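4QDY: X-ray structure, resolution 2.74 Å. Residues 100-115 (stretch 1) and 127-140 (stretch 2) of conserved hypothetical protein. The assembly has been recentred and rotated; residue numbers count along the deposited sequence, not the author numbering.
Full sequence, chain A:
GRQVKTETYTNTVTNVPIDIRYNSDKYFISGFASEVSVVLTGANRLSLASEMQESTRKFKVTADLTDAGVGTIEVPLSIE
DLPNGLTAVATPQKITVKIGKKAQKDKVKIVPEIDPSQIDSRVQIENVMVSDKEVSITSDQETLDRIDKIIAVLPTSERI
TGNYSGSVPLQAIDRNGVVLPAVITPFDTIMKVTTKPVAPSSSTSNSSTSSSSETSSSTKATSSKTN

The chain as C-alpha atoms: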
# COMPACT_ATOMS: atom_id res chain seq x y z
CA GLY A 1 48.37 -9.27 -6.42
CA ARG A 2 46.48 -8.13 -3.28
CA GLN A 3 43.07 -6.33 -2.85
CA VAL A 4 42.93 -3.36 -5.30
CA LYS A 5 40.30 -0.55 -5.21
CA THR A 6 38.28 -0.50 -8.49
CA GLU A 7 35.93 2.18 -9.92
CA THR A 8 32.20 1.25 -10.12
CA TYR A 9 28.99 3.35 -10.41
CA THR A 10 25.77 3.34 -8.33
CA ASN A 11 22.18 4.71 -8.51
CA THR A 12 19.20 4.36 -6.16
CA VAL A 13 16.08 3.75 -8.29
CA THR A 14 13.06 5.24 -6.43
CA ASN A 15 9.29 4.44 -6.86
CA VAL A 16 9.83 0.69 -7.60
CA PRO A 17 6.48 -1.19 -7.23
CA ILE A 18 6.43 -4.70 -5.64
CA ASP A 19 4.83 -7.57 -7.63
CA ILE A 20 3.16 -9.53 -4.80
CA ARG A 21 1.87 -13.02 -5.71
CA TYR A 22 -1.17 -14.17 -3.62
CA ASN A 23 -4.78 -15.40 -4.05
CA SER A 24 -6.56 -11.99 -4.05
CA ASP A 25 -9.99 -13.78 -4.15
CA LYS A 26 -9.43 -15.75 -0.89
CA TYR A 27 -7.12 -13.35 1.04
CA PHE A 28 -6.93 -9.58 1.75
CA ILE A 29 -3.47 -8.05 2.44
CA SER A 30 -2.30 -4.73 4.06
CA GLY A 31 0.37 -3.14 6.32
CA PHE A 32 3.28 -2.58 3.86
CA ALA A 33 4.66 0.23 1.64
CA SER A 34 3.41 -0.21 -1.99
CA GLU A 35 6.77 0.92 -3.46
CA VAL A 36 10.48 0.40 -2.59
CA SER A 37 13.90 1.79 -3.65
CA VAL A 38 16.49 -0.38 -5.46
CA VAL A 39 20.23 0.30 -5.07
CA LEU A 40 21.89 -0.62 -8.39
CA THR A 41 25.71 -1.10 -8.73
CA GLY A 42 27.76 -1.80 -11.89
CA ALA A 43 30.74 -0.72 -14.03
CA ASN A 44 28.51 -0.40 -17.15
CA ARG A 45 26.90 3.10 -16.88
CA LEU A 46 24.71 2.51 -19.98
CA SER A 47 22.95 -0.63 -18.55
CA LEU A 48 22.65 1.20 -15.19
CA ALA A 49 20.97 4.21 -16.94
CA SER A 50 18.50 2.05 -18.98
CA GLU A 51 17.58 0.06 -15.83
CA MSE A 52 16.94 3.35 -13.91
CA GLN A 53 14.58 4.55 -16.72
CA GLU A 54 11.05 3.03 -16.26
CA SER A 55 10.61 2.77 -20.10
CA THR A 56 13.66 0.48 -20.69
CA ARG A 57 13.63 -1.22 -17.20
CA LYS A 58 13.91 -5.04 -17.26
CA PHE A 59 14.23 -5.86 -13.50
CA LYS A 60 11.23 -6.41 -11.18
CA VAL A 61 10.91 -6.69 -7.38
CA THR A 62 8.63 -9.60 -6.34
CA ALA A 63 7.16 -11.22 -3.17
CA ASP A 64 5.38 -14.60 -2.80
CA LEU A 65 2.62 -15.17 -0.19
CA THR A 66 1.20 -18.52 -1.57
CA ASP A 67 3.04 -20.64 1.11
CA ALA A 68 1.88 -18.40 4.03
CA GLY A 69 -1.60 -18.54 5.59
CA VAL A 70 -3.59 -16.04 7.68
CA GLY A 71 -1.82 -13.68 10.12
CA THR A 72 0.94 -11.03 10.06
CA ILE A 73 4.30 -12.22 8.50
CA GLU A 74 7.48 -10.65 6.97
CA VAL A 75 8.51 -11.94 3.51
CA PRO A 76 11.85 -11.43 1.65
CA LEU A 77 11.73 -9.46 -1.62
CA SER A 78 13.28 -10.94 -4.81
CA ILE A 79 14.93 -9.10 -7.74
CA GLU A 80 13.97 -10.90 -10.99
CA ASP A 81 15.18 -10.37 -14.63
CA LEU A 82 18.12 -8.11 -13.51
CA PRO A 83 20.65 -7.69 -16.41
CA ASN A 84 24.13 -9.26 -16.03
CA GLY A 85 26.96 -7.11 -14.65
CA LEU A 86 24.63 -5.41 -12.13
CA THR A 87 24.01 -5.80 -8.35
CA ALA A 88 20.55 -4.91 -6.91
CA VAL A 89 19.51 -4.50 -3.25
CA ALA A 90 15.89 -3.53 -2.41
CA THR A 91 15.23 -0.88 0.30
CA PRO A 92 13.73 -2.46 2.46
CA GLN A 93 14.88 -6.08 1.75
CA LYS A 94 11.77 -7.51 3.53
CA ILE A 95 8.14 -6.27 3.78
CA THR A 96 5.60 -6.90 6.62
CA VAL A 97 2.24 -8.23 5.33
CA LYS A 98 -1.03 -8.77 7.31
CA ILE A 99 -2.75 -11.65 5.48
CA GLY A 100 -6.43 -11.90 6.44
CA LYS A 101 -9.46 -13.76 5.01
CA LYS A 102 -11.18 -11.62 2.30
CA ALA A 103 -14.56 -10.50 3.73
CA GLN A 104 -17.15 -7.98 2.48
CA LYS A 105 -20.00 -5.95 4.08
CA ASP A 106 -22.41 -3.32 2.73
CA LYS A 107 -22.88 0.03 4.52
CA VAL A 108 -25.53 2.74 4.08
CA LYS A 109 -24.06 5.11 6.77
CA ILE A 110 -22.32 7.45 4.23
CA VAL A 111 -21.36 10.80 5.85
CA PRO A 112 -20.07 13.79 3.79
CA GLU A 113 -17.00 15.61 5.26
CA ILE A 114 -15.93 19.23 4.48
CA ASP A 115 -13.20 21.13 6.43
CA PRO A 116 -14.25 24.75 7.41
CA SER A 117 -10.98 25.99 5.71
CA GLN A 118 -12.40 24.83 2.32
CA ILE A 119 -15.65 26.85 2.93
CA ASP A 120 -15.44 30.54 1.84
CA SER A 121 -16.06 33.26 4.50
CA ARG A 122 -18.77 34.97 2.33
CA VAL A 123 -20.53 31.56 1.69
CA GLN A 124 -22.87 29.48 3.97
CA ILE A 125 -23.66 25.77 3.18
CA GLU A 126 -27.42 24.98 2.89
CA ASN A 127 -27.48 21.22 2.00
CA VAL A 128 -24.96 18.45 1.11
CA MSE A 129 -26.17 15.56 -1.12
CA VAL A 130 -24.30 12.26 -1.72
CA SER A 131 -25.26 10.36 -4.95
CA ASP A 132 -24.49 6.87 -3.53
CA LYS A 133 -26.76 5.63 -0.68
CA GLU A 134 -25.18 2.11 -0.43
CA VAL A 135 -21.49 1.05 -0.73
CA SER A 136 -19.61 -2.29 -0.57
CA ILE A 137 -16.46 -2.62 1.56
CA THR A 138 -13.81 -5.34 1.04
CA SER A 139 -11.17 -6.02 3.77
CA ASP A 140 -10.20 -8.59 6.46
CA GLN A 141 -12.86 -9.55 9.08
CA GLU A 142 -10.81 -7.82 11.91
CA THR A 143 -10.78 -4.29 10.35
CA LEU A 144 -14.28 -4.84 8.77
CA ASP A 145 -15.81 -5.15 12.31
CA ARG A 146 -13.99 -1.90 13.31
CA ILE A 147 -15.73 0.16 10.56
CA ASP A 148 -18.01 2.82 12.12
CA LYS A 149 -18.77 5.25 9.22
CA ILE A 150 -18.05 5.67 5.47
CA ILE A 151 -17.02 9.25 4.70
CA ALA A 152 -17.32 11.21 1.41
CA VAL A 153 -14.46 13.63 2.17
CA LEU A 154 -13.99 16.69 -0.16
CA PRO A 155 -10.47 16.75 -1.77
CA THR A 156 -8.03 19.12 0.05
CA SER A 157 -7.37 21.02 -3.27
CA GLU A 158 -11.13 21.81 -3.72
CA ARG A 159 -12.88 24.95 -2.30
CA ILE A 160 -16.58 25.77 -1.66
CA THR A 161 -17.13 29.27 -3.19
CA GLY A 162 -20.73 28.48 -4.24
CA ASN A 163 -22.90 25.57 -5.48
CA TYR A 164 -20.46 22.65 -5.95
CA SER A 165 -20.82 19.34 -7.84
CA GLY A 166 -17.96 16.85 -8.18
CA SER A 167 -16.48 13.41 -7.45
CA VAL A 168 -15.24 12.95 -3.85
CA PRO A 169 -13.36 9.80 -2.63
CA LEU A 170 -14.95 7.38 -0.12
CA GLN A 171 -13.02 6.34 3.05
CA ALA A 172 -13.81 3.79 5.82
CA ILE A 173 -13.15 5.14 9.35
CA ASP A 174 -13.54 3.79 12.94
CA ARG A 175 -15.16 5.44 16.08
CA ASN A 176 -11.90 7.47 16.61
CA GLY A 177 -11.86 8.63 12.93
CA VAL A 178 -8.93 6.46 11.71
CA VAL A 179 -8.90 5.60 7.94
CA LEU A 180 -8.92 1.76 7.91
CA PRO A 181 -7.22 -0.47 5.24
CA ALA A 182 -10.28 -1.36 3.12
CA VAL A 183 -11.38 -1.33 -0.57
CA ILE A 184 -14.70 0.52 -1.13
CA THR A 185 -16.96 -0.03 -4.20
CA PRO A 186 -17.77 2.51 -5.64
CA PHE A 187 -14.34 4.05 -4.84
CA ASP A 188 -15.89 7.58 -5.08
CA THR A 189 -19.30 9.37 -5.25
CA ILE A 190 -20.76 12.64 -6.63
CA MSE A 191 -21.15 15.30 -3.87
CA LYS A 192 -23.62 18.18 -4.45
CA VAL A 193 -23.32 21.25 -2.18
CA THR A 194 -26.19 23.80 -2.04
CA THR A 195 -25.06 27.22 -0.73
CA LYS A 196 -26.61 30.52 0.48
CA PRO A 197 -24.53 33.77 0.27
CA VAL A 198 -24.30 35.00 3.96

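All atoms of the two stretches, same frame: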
# COMPACT_ATOMS: atom_id res chain seq x y z
N GLY A 100 -5.15 -11.61 5.82
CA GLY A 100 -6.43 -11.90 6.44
C GLY A 100 -7.41 -12.46 5.42
O GLY A 100 -7.23 -12.26 4.22
N LYS A 101 -8.44 -13.18 5.89
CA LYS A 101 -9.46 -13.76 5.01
C LYS A 101 -10.30 -12.63 4.41
O LYS A 101 -10.76 -11.75 5.14
CB LYS A 101 -10.34 -14.77 5.76
N LYS A 102 -10.43 -12.63 3.06
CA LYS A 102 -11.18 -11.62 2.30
C LYS A 102 -12.66 -11.69 2.68
O LYS A 102 -13.32 -12.70 2.44
CB LYS A 102 -10.97 -11.85 0.80
CG LYS A 102 -11.52 -10.75 -0.11
CD LYS A 102 -11.43 -11.19 -1.56
CE LYS A 102 -11.82 -10.14 -2.57
NZ LYS A 102 -10.85 -9.02 -2.63
N ALA A 103 -13.17 -10.61 3.30
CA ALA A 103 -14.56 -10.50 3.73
C ALA A 103 -15.18 -9.20 3.23
O ALA A 103 -14.46 -8.21 3.08
CB ALA A 103 -14.65 -10.58 5.25
N GLN A 104 -16.50 -9.20 2.96
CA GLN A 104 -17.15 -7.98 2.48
C GLN A 104 -18.43 -7.71 3.31
O GLN A 104 -19.05 -8.64 3.84
CB GLN A 104 -17.46 -8.05 0.96
CG GLN A 104 -18.63 -8.94 0.52
CD GLN A 104 -19.98 -8.25 0.62
OE1 GLN A 104 -20.19 -7.14 0.12
NE2 GLN A 104 -20.94 -8.92 1.23
N LYS A 105 -18.81 -6.43 3.39
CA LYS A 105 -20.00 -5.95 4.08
C LYS A 105 -20.50 -4.67 3.43
O LYS A 105 -19.69 -3.84 3.01
CB LYS A 105 -19.70 -5.71 5.57
N ASP A 106 -21.82 -4.52 3.31
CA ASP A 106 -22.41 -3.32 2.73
C ASP A 106 -22.80 -2.33 3.81
O ASP A 106 -23.36 -2.72 4.84
CB ASP A 106 -23.64 -3.65 1.85
CG ASP A 106 -23.34 -4.31 0.52
OD1 ASP A 106 -22.22 -4.86 0.36
OD2 ASP A 106 -24.23 -4.30 -0.36
N LYS A 107 -22.51 -1.03 3.58
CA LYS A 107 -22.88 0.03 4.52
C LYS A 107 -23.66 1.12 3.80
O LYS A 107 -23.41 1.43 2.63
CB LYS A 107 -21.67 0.63 5.25
CG LYS A 107 -21.11 -0.31 6.32
CD LYS A 107 -20.17 0.39 7.31
CE LYS A 107 -20.82 1.39 8.24
NZ LYS A 107 -21.81 0.76 9.17
N VAL A 108 -24.63 1.69 4.53
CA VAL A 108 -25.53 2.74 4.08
C VAL A 108 -25.18 4.06 4.80
O VAL A 108 -25.53 5.14 4.30
CB VAL A 108 -27.03 2.36 4.30
CG1 VAL A 108 -27.45 1.23 3.37
CG2 VAL A 108 -27.32 2.01 5.76
N LYS A 109 -24.48 3.97 5.95
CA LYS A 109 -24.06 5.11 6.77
C LYS A 109 -22.91 5.86 6.07
O LYS A 109 -21.74 5.72 6.45
CB LYS A 109 -23.65 4.64 8.18
N ILE A 110 -23.26 6.65 5.03
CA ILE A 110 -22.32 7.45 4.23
C ILE A 110 -22.46 8.91 4.68
O ILE A 110 -23.53 9.51 4.52
CB ILE A 110 -22.54 7.26 2.71
CG1 ILE A 110 -22.51 5.75 2.35
CG2 ILE A 110 -21.50 8.06 1.90
CD1 ILE A 110 -23.04 5.38 0.99
N VAL A 111 -21.39 9.45 5.27
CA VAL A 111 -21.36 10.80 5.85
C VAL A 111 -20.45 11.73 5.02
O VAL A 111 -19.25 11.45 4.90
CB VAL A 111 -20.87 10.73 7.33
CG1 VAL A 111 -20.76 12.12 7.95
CG2 VAL A 111 -21.77 9.84 8.17
N PRO A 112 -20.96 12.87 4.51
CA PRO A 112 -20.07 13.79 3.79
C PRO A 112 -19.22 14.61 4.77
O PRO A 112 -19.72 14.98 5.83
CB PRO A 112 -21.04 14.68 2.99
CG PRO A 112 -22.43 14.17 3.30
CD PRO A 112 -22.33 13.39 4.56
N GLU A 113 -17.95 14.86 4.42
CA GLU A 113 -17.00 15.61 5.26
C GLU A 113 -16.37 16.77 4.49
O GLU A 113 -15.81 16.56 3.41
CB GLU A 113 -15.89 14.69 5.81
CG GLU A 113 -16.36 13.67 6.83
CD GLU A 113 -16.81 14.18 8.19
OE1 GLU A 113 -16.37 15.28 8.60
OE2 GLU A 113 -17.56 13.45 8.87
N ILE A 114 -16.49 17.99 5.04
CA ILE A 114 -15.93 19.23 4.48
C ILE A 114 -15.26 20.01 5.63
O ILE A 114 -15.90 20.26 6.65
CB ILE A 114 -16.99 20.10 3.72
CG1 ILE A 114 -17.64 19.32 2.54
CG2 ILE A 114 -16.36 21.42 3.22
CD1 ILE A 114 -18.84 20.01 1.82
N ASP A 115 -13.98 20.37 5.46
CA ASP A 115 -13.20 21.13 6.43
C ASP A 115 -13.58 22.63 6.34
O ASP A 115 -13.58 23.16 5.23
CB ASP A 115 -11.69 20.92 6.17
CG ASP A 115 -10.71 21.62 7.11
OD1 ASP A 115 -11.07 21.86 8.28
OD2 ASP A 115 -9.55 21.83 6.70
N ASN A 127 -27.27 22.67 2.04
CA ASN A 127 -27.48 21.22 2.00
C ASN A 127 -26.33 20.51 1.28
O ASN A 127 -25.77 21.05 0.33
CB ASN A 127 -28.81 20.91 1.30
CG ASN A 127 -29.19 19.44 1.19
OD1 ASN A 127 -28.90 18.62 2.07
ND2 ASN A 127 -29.91 19.11 0.13
N VAL A 128 -25.99 19.28 1.74
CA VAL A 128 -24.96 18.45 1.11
C VAL A 128 -25.61 17.11 0.74
O VAL A 128 -26.08 16.39 1.62
CB VAL A 128 -23.68 18.26 1.97
CG1 VAL A 128 -22.63 17.47 1.20
CG2 VAL A 128 -23.09 19.60 2.41
N MSE A 129 -25.63 16.80 -0.56
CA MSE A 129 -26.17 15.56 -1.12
C MSE A 129 -25.05 14.63 -1.56
O MSE A 129 -24.05 15.08 -2.11
CB MSE A 129 -27.10 15.86 -2.32
CG MSE A 129 -28.45 16.46 -1.95
SE MSE A 129 -29.71 15.19 -1.12
CE MSE A 129 -29.95 13.93 -2.61
N VAL A 130 -25.23 13.32 -1.32
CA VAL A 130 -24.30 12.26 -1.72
C VAL A 130 -25.10 11.34 -2.67
O VAL A 130 -26.19 10.89 -2.31
CB VAL A 130 -23.63 11.52 -0.52
CG1 VAL A 130 -24.65 11.02 0.51
CG2 VAL A 130 -22.71 10.40 -0.98
N SER A 131 -24.59 11.14 -3.90
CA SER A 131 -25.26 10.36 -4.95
C SER A 131 -25.43 8.88 -4.57
O SER A 131 -26.47 8.30 -4.88
CB SER A 131 -24.48 10.45 -6.25
OG SER A 131 -24.51 11.78 -6.74
N ASP A 132 -24.42 8.27 -3.92
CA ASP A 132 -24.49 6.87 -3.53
C ASP A 132 -25.04 6.74 -2.11
O ASP A 132 -24.58 7.43 -1.19
CB ASP A 132 -23.12 6.20 -3.66
CG ASP A 132 -22.67 6.10 -5.10
OD1 ASP A 132 -22.19 7.11 -5.64
OD2 ASP A 132 -22.85 5.02 -5.70
N LYS A 133 -26.06 5.89 -1.95
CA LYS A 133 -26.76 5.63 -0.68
C LYS A 133 -26.33 4.28 -0.07
O LYS A 133 -26.57 4.05 1.12
CB LYS A 133 -28.28 5.65 -0.89
CG LYS A 133 -28.95 7.03 -0.72
CD LYS A 133 -28.55 8.12 -1.74
CE LYS A 133 -29.24 9.42 -1.41
NZ LYS A 133 -28.91 10.50 -2.38
N GLU A 134 -25.68 3.42 -0.87
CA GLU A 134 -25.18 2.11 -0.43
C GLU A 134 -23.81 1.84 -1.06
O GLU A 134 -23.63 2.08 -2.25
CB GLU A 134 -26.18 1.00 -0.82
CG GLU A 134 -25.84 -0.38 -0.29
CD GLU A 134 -26.67 -1.51 -0.88
OE1 GLU A 134 -26.76 -1.60 -2.12
OE2 GLU A 134 -27.14 -2.36 -0.09
N VAL A 135 -22.84 1.37 -0.25
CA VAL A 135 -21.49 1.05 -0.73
C VAL A 135 -21.06 -0.32 -0.18
O VAL A 135 -21.52 -0.75 0.88
CB VAL A 135 -20.42 2.13 -0.39
CG1 VAL A 135 -20.68 3.44 -1.13
CG2 VAL A 135 -20.27 2.37 1.11
N SER A 136 -20.18 -1.00 -0.93
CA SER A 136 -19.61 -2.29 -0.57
C SER A 136 -18.17 -2.10 -0.11
O SER A 136 -17.41 -1.38 -0.76
CB SER A 136 -19.69 -3.28 -1.73
OG SER A 136 -19.07 -4.52 -1.41
N ILE A 137 -17.80 -2.73 1.01
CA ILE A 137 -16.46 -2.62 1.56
C ILE A 137 -15.82 -4.01 1.59
O ILE A 137 -16.42 -4.95 2.09
CB ILE A 137 -16.44 -1.95 2.97
CG1 ILE A 137 -17.15 -0.57 3.01
CG2 ILE A 137 -15.02 -1.81 3.49
CD1 ILE A 137 -18.68 -0.58 3.19
N THR A 138 -14.60 -4.11 1.06
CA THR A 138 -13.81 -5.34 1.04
C THR A 138 -12.57 -5.12 1.91
O THR A 138 -11.88 -4.11 1.74
CB THR A 138 -13.47 -5.75 -0.41
OG1 THR A 138 -14.67 -5.78 -1.19
CG2 THR A 138 -12.77 -7.09 -0.49
N SER A 139 -12.31 -6.04 2.84
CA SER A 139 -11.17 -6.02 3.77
C SER A 139 -11.08 -7.35 4.52
O SER A 139 -11.74 -8.32 4.11
CB SER A 139 -11.31 -4.85 4.76
OG SER A 139 -10.15 -4.70 5.56
N ASP A 140 -10.27 -7.42 5.59
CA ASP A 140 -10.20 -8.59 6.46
C ASP A 140 -11.34 -8.47 7.47
O ASP A 140 -11.88 -7.38 7.63
CB ASP A 140 -8.81 -8.72 7.12
CG ASP A 140 -8.33 -7.50 7.90
OD1 ASP A 140 -9.02 -7.12 8.87
OD2 ASP A 140 -7.22 -7.01 7.61

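Stretch 2 meets stretch 1 in two ways: through side chains alone at its start, and through a paired backbone from Val-135 onward. Together the two stretches bury 973 Å².

Asn-127 lies out of reach. In strand 127-130 the side chains alternate, so Val-128 and Val-130 point toward stretch 1 while Met-129, a selenomethionine, points away and makes no contact. Val-128 packs its CG1 against CB of Pro-112 at 3.7 Å, and its CG2 lies 4.3 Å from CD1 of Ile-114. Val-130 brings CG2 to 3.9 Å from CG2 of Ile-110. The CA atoms of Val-130 and Pro-112 are 7.1 Å apart, too far for backbone pairing, and the contact here is apolar packing.

The loop that follows is braced internally: Lys-133 NZ donates to Val-130 O at 2.7 Å. Its backbone lies close to Ile-110, whose CD1 is 3.4 Å from Asp-132 O and 3.7 Å from Val-135 CG1. Ile-110 thus touches Val-130 through CG2, and Asp-132 and Val-135 through CD1, which fits its having the largest covered area in the contact, 96 Å². Lys-133 O also receives a CA-H...O contact from Val-108 CA (3.4 Å, 139° at H). Glu-134 brings OE2 to 3.5 Å from Asp-106 OD2, a proximity of like charges that offers no evident attraction.

From Val-135 the strands run antiparallel, with 156° between their directions. Val-135 N donates to Lys-107 O and Lys-107 N to Val-135 O, both at 2.9 Å and at angles of 165° and 160°. Ser-136 sits opposite Asp-106 in a non-hydrogen-bonded pair, and the CA-CA distance contracts to 4.4 Å. Ile-137 restores the bonded pattern: its N reaches Lys-105 O at 3.0 Å, and Lys-105 N reaches Ile-137 O at 3.1 Å. Its CD1 also packs 3.8 Å from Lys-107 CB, on the sheet face shared by Val-135 and Lys-105.

Thr-138 faces Gln-104 across a second narrow pair, their CA atoms 4.5 Å apart, on the same face as Ser-136 and Asp-106. Its CG2 lies 3.5 Å from NZ of Lys-102, whose extended chain returns toward stretch 2 although its CA-to-CB bond points away. Ser-139 pairs with Ala-103: Ala-103 N donates to Ser-139 O at 2.8 Å (166°), and Ser-139 N to Ala-103 O at 3.1 Å (172°). The chain turns a corner here. At Asp-140, CA makes a CA-H...O contact with Lys-101 O (3.5 Å, 165°), and CB lies 4.0 Å from Gly-100 CA. An ideal CB on Gly-100 would stand 2.6 Å from Asp-140 CB, a clash that glycine avoids.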